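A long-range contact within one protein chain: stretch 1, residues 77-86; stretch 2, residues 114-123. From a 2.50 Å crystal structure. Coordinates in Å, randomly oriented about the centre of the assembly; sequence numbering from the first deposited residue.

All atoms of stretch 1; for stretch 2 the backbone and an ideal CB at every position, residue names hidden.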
# COMPACT_ATOMS: atom_id res chain seq x y z
N LEU A 77 -24.14 36.63 -13.52
CA LEU A 77 -23.42 37.43 -12.53
C LEU A 77 -22.33 36.59 -11.89
O LEU A 77 -21.14 36.95 -11.96
CB LEU A 77 -24.38 37.97 -11.47
CG LEU A 77 -23.81 38.71 -10.26
CD1 LEU A 77 -23.17 40.03 -10.65
CD2 LEU A 77 -24.90 38.95 -9.24
N TRP A 78 -22.73 35.45 -11.30
CA TRP A 78 -21.80 34.54 -10.62
C TRP A 78 -20.71 33.97 -11.53
O TRP A 78 -19.56 33.82 -11.11
CB TRP A 78 -22.56 33.41 -9.92
CG TRP A 78 -23.58 33.90 -8.91
CD1 TRP A 78 -23.65 35.15 -8.34
CD2 TRP A 78 -24.65 33.14 -8.32
NE1 TRP A 78 -24.70 35.21 -7.45
CE2 TRP A 78 -25.32 33.99 -7.42
CE3 TRP A 78 -25.09 31.82 -8.47
CZ2 TRP A 78 -26.43 33.58 -6.68
CZ3 TRP A 78 -26.19 31.40 -7.73
CH2 TRP A 78 -26.85 32.28 -6.84
N TYR A 79 -21.04 33.70 -12.79
CA TYR A 79 -20.01 33.20 -13.69
C TYR A 79 -18.86 34.19 -13.79
O TYR A 79 -17.70 33.79 -13.84
CB TYR A 79 -20.56 32.89 -15.08
CG TYR A 79 -19.50 32.32 -16.01
CD1 TYR A 79 -19.24 30.94 -16.03
CD2 TYR A 79 -18.74 33.15 -16.83
CE1 TYR A 79 -18.25 30.41 -16.86
CE2 TYR A 79 -17.75 32.62 -17.68
CZ TYR A 79 -17.52 31.25 -17.68
OH TYR A 79 -16.56 30.72 -18.52
N ASN A 80 -19.20 35.48 -13.81
CA ASN A 80 -18.19 36.55 -13.89
C ASN A 80 -17.35 36.64 -12.62
O ASN A 80 -16.12 36.65 -12.68
CB ASN A 80 -18.86 37.89 -14.18
CG ASN A 80 -19.19 38.08 -15.65
OD1 ASN A 80 -18.52 38.83 -16.34
ND2 ASN A 80 -20.23 37.40 -16.12
N LEU A 81 -18.03 36.70 -11.47
CA LEU A 81 -17.36 36.77 -10.18
C LEU A 81 -16.53 35.51 -9.88
O LEU A 81 -15.41 35.59 -9.37
CB LEU A 81 -18.38 37.01 -9.07
CG LEU A 81 -19.31 38.22 -9.20
CD1 LEU A 81 -20.37 38.18 -8.13
CD2 LEU A 81 -18.57 39.55 -9.15
N LEU A 82 -17.07 34.34 -10.23
CA LEU A 82 -16.34 33.09 -9.98
C LEU A 82 -15.13 32.99 -10.89
O LEU A 82 -14.12 32.42 -10.51
CB LEU A 82 -17.24 31.87 -10.12
CG LEU A 82 -18.36 31.82 -9.07
CD1 LEU A 82 -19.39 30.74 -9.39
CD2 LEU A 82 -17.79 31.66 -7.66
N ASP A 83 -15.23 33.58 -12.08
CA ASP A 83 -14.10 33.60 -13.00
C ASP A 83 -12.98 34.51 -12.50
O ASP A 83 -11.81 34.21 -12.70
CB ASP A 83 -14.51 34.01 -14.41
CG ASP A 83 -13.39 33.81 -15.41
OD1 ASP A 83 -13.02 32.64 -15.70
OD2 ASP A 83 -12.84 34.82 -15.89
N ILE A 84 -13.35 35.61 -11.86
CA ILE A 84 -12.37 36.46 -11.21
C ILE A 84 -11.71 35.64 -10.11
O ILE A 84 -10.49 35.52 -10.05
CB ILE A 84 -13.02 37.75 -10.62
CG1 ILE A 84 -13.38 38.74 -11.74
CG2 ILE A 84 -12.08 38.42 -9.61
CD1 ILE A 84 -14.47 39.75 -11.35
N LEU A 85 -12.54 35.05 -9.25
CA LEU A 85 -12.02 34.24 -8.15
C LEU A 85 -11.07 33.14 -8.63
O LEU A 85 -10.01 32.95 -8.05
CB LEU A 85 -13.17 33.64 -7.34
CG LEU A 85 -12.82 32.73 -6.15
CD1 LEU A 85 -11.88 33.40 -5.13
CD2 LEU A 85 -14.11 32.29 -5.49
N ARG A 86 -11.46 32.44 -9.69
CA ARG A 86 -10.62 31.40 -10.26
C ARG A 86 -9.26 31.96 -10.64
O ARG A 86 -8.23 31.36 -10.34
CB ARG A 86 -11.29 30.76 -11.48
CG ARG A 86 -10.47 29.64 -12.13
CD ARG A 86 -11.23 28.92 -13.24
NE ARG A 86 -11.48 29.81 -14.36
CZ ARG A 86 -10.61 30.04 -15.34
NH1 ARG A 86 -9.43 29.44 -15.34
NH2 ARG A 86 -10.94 30.89 -16.32
N UNK A 114 -22.60 32.47 5.02
CA UNK A 114 -21.15 32.35 4.95
C UNK A 114 -20.67 32.02 3.54
O UNK A 114 -21.32 31.27 2.80
CB UNK A 114 -20.67 31.28 5.93
N UNK A 115 -19.52 32.58 3.19
CA UNK A 115 -18.89 32.36 1.89
C UNK A 115 -18.79 30.87 1.53
O UNK A 115 -19.13 30.47 0.42
CB UNK A 115 -17.49 32.99 1.88
N UNK A 116 -18.33 30.05 2.47
CA UNK A 116 -18.14 28.62 2.22
C UNK A 116 -19.45 27.91 1.85
O UNK A 116 -19.45 27.02 1.01
CB UNK A 116 -17.53 27.96 3.45
N UNK A 117 -20.56 28.34 2.45
CA UNK A 117 -21.86 27.72 2.20
C UNK A 117 -22.43 28.17 0.86
O UNK A 117 -23.01 27.37 0.13
CB UNK A 117 -22.84 28.06 3.33
N UNK A 118 -22.26 29.44 0.53
CA UNK A 118 -22.64 29.90 -0.80
C UNK A 118 -21.86 29.12 -1.88
O UNK A 118 -22.45 28.67 -2.86
CB UNK A 118 -22.39 31.40 -0.93
N UNK A 119 -20.55 28.99 -1.68
CA UNK A 119 -19.67 28.30 -2.63
C UNK A 119 -20.08 26.84 -2.75
O UNK A 119 -20.42 26.37 -3.83
CB UNK A 119 -18.21 28.41 -2.20
N UNK A 120 -20.08 26.14 -1.62
CA UNK A 120 -20.44 24.75 -1.59
C UNK A 120 -21.83 24.51 -2.19
O UNK A 120 -22.09 23.46 -2.78
CB UNK A 120 -20.38 24.23 -0.15
N UNK A 121 -22.71 25.49 -2.07
CA UNK A 121 -24.02 25.39 -2.71
C UNK A 121 -23.98 25.37 -4.23
O UNK A 121 -24.83 24.76 -4.86
CB UNK A 121 -24.90 26.56 -2.25
N UNK A 122 -23.00 26.04 -4.82
CA UNK A 122 -22.85 26.08 -6.26
C UNK A 122 -22.40 24.75 -6.90
O UNK A 122 -22.52 24.57 -8.11
CB UNK A 122 -21.85 27.18 -6.62
N UNK A 123 -21.86 23.82 -6.10
CA UNK A 123 -21.51 22.49 -6.62
C UNK A 123 -22.52 21.41 -6.23
O UNK A 123 -22.25 20.22 -6.36
CB UNK A 123 -20.12 22.09 -6.12

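Stretch 1 is a helix that turns Trp78, Leu82 and Leu85 toward stretch 2. What it offers is mostly carbon, in an indole ring and two leucine side chains; Trp78 NE1 is hydrogen-bonded elsewhere in the structure. The helix axes pass 13.2 Å apart at an angle of 112°, too far for backbone contact, so side chains must fill the gap.

Position 114 lies far from stretch 1, immediately before a helix, with an extended psi of 144°. Asp, Asn, Ser or Thr are common at such an N-cap; the residue is Asp114, although its side chain makes no capping bond and is hydrogen-bonded elsewhere in the structure.

At position 115 the CB points sideways and no atom of stretch 1 lies within 5.5 Å of it. A small side chain would fall short, whereas a long apolar one, such as Phe or Met, could extend toward Leu85. The deposited residue is Phe115. With chi1 in the t well, its ring reaches across, and Phe115 CZ lies 3.9 Å from Leu85 CD2, which sits at the ring edge, near its plane.

Positions 116 and 117 are out of reach of stretch 1, which therefore sets no preference; helix-compatible polar residues would serve. They are Arg116 and Glu117, both hydrogen-bonded elsewhere. Position 118 points sideways with nothing near its CB, so many residues would fit. It is Leu118; the closest approach is Leu118 CD2 to Trp78 CZ2, at 6.6 Å, too far for contact.

Position 119 also points sideways, but Leu82 lies across a gap that a medium-sized apolar chain such as Ile, Leu or Met could span. Ile119 does so through its delta carbon: CD1 lies 4.0 Å from Leu82 CD2 and 4.2 Å from Leu85 CD2, so one methyl touches two leucines a helical turn apart.

Positions 120 and 121 are again out of reach and leave the choice open; they hold Cys120 and Asn121.

Position 122 is the most constrained. Its CB points toward stretch 1, the ideal CB is 5.1 Å from Leu82 CD1, and the indole of Trp78 lies beyond. Leu, Met or Ile would suit, since the nearby atoms of stretch 1 are the carbons of Leu82 and Trp78. Leu122 has the largest covered area of the stretch: CD1 packs 4.0 Å from Leu82 CD1, while CD2 approaches Trp78 CE3 at 3.4 Å, obliquely to the ring.

Position 123 is beyond reach of stretch 1, which leaves the choice open; it is Ile123. No hydrogen bond crosses between the stretches, and the contact rests on apolar packing.

Stretch 2 114-123: DFRELICNLI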
# COMPACT_ATOMS: atom_id res chain seq x y z
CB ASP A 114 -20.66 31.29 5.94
CG ASP A 114 -20.62 31.79 7.37
OD1 ASP A 114 -20.60 33.03 7.59
OD2 ASP A 114 -20.59 30.94 8.29
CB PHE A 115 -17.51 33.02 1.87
CG PHE A 115 -16.79 32.90 0.55
CD1 PHE A 115 -17.10 33.77 -0.50
CD2 PHE A 115 -15.80 31.93 0.37
CE1 PHE A 115 -16.43 33.67 -1.72
CE2 PHE A 115 -15.13 31.82 -0.83
CZ PHE A 115 -15.44 32.69 -1.89
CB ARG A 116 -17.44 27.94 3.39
CG ARG A 116 -18.24 27.86 4.69
CD ARG A 116 -17.41 27.15 5.75
NE ARG A 116 -18.18 26.82 6.95
CZ ARG A 116 -17.68 26.23 8.03
NH1 ARG A 116 -16.39 25.88 8.09
NH2 ARG A 116 -18.46 25.98 9.06
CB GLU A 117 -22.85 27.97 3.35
CG GLU A 117 -22.32 27.47 4.71
CD GLU A 117 -23.41 27.03 5.70
OE1 GLU A 117 -23.08 26.88 6.90
OE2 GLU A 117 -24.57 26.84 5.29
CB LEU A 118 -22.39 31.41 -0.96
CG LEU A 118 -23.23 32.39 -0.13
CD1 LEU A 118 -22.72 33.81 -0.37
CD2 LEU A 118 -24.72 32.31 -0.43
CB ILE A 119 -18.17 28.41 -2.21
CG1 ILE A 119 -17.61 29.79 -2.56
CG2 ILE A 119 -17.33 27.30 -2.84
CD1 ILE A 119 -17.32 30.02 -4.02
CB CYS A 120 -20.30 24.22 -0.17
SG CYS A 120 -21.63 23.14 0.34
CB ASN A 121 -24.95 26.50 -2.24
CG ASN A 121 -26.39 26.06 -2.27
OD1 ASN A 121 -27.10 26.22 -3.28
ND2 ASN A 121 -26.84 25.44 -1.17
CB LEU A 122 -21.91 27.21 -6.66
CG LEU A 122 -22.39 28.63 -6.37
CD1 LEU A 122 -21.23 29.55 -5.99
CD2 LEU A 122 -23.13 29.19 -7.54
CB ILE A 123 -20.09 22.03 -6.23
CG1 ILE A 123 -19.89 22.08 -4.71
CG2 ILE A 123 -19.05 22.84 -7.01
CD1 ILE A 123 -18.61 21.45 -4.25
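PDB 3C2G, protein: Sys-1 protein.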